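Local coordinates for protein Sfrice_029225 (Spodoptera frugiperda, PDB 6I50) that probably acts as a trimeric cytokine of the tumour necrosis factor family, binding receptors of the tumour necrosis factor receptor type, at residues V74-Y78 against P150-F154. Residues are numbered along the deposited sequence; the frame is centred on the assembly and turned at random.
Sequences VQIYY and PEKSF
An antiparallel strand pairing in the TNF jelly-roll fold joins strand 68-80 to strand 144-161 at the trimer interface, where the latter is interrupted: P150 to S153 is irregular and F154 resumes the pairing. Residues 74-78 are in beta conformation, whereas P150, E151 and K152 have helical to bridging backbone angles, and the chain straightens at S153. Q75 and F154 form a hydrogen-bonded pair, CA to CA 5.3 Å, with Q75 N to F154 O and F154 N to Q75 O both 2.9 Å. On their shared sheet face, F154 (chi1 45°) turns a ring face to Q75 CB, a CH-pi contact 3.8 Å from the centroid. Side chains supply the next links: S153 OG (chi1 m) accepts from Y77 N at 2.9 Å and hydrogen-bonds L147 O, while Q75 NE2 donates to K152 O at 2.8 Å. The K152 side chain (mttp) lies over the Y77 ring, CD 3.6 Å from its centroid (CH-pi); its NZ salt-bridges E151 OE2 (3.0 Å) and hydrogen-bonds Q149. On the second subunit, S123 OG bonds Q75 OE1 and Q104 O bonds Q75 NE2. The Q75 side chain thus ties the irregular K152 backbone to the neighbouring subunit while its polar atoms stay satisfied within the buried interface.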
# COMPACT_ATOMS: atom_id res chain seq x y z
N VAL A 74 -1.56 0.23 7.33
CA VAL A 74 -2.27 1.26 8.07
C VAL A 74 -2.69 2.36 7.10
O VAL A 74 -1.91 2.76 6.24
CB VAL A 74 -1.38 1.87 9.19
CG1 VAL A 74 -2.07 3.06 9.84
CG2 VAL A 74 -1.00 0.81 10.23
N GLN A 75 -3.92 2.85 7.26
CA GLN A 75 -4.35 4.06 6.58
C GLN A 75 -5.07 4.97 7.57
O GLN A 75 -6.00 4.54 8.26
CB GLN A 75 -5.28 3.75 5.41
CG GLN A 75 -5.78 5.01 4.70
CD GLN A 75 -6.36 4.71 3.34
OE1 GLN A 75 -5.66 4.25 2.45
NE2 GLN A 75 -7.66 4.99 3.17
N ILE A 76 -4.63 6.22 7.64
CA ILE A 76 -5.32 7.26 8.38
C ILE A 76 -5.81 8.29 7.37
O ILE A 76 -5.02 8.83 6.59
CB ILE A 76 -4.43 7.92 9.45
CG1 ILE A 76 -3.90 6.86 10.43
CG2 ILE A 76 -5.19 9.01 10.19
CD1 ILE A 76 -4.98 6.14 11.22
N TYR A 77 -7.11 8.55 7.39
CA TYR A 77 -7.73 9.52 6.48
C TYR A 77 -7.89 10.83 7.24
O TYR A 77 -8.76 10.95 8.11
CB TYR A 77 -9.06 8.97 5.98
CG TYR A 77 -9.70 9.71 4.81
CD1 TYR A 77 -10.22 10.98 4.97
CD2 TYR A 77 -9.83 9.09 3.57
CE1 TYR A 77 -10.82 11.64 3.91
CE2 TYR A 77 -10.43 9.74 2.51
CZ TYR A 77 -10.93 11.01 2.69
OH TYR A 77 -11.53 11.67 1.64
N TYR A 78 -7.04 11.80 6.93
CA TYR A 78 -7.10 13.10 7.60
C TYR A 78 -8.07 14.03 6.89
O TYR A 78 -8.18 14.03 5.66
CB TYR A 78 -5.71 13.74 7.64
CG TYR A 78 -4.71 12.97 8.47
CD1 TYR A 78 -4.59 13.19 9.84
CD2 TYR A 78 -3.88 12.03 7.88
CE1 TYR A 78 -3.67 12.48 10.60
CE2 TYR A 78 -2.96 11.32 8.62
CZ TYR A 78 -2.86 11.55 9.98
OH TYR A 78 -1.93 10.83 10.70
N PRO A 150 -15.18 3.22 8.10
CA PRO A 150 -14.50 1.94 7.83
C PRO A 150 -13.72 1.93 6.54
O PRO A 150 -12.64 1.33 6.47
CB PRO A 150 -15.67 0.94 7.79
CG PRO A 150 -16.78 1.60 8.52
CD PRO A 150 -16.63 3.06 8.26
N GLU A 151 -14.24 2.57 5.49
CA GLU A 151 -13.55 2.60 4.22
C GLU A 151 -12.39 3.60 4.19
O GLU A 151 -11.58 3.55 3.25
CB GLU A 151 -14.55 2.92 3.10
CG GLU A 151 -14.95 4.40 3.00
CD GLU A 151 -16.02 4.81 3.99
OE1 GLU A 151 -16.43 4.00 4.85
OE2 GLU A 151 -16.47 5.98 3.89
N LYS A 152 -12.28 4.47 5.18
CA LYS A 152 -11.30 5.56 5.15
C LYS A 152 -10.07 5.31 6.02
O LYS A 152 -8.95 5.65 5.62
CB LYS A 152 -11.97 6.88 5.57
CG LYS A 152 -12.98 7.39 4.55
CD LYS A 152 -13.36 8.84 4.81
CE LYS A 152 -14.23 9.39 3.68
NZ LYS A 152 -15.59 8.79 3.67
N SER A 153 -10.24 4.74 7.22
CA SER A 153 -9.14 4.58 8.16
C SER A 153 -9.16 3.17 8.74
O SER A 153 -10.23 2.66 9.08
CB SER A 153 -9.21 5.61 9.30
OG SER A 153 -9.10 6.94 8.80
N PHE A 154 -7.99 2.54 8.83
CA PHE A 154 -7.95 1.14 9.26
C PHE A 154 -6.52 0.72 9.57
O PHE A 154 -5.55 1.39 9.20
CB PHE A 154 -8.55 0.22 8.18
CG PHE A 154 -8.07 0.53 6.78
CD1 PHE A 154 -6.86 0.04 6.32
CD2 PHE A 154 -8.85 1.29 5.92
CE1 PHE A 154 -6.42 0.31 5.04
CE2 PHE A 154 -8.42 1.56 4.63
CZ PHE A 154 -7.20 1.07 4.19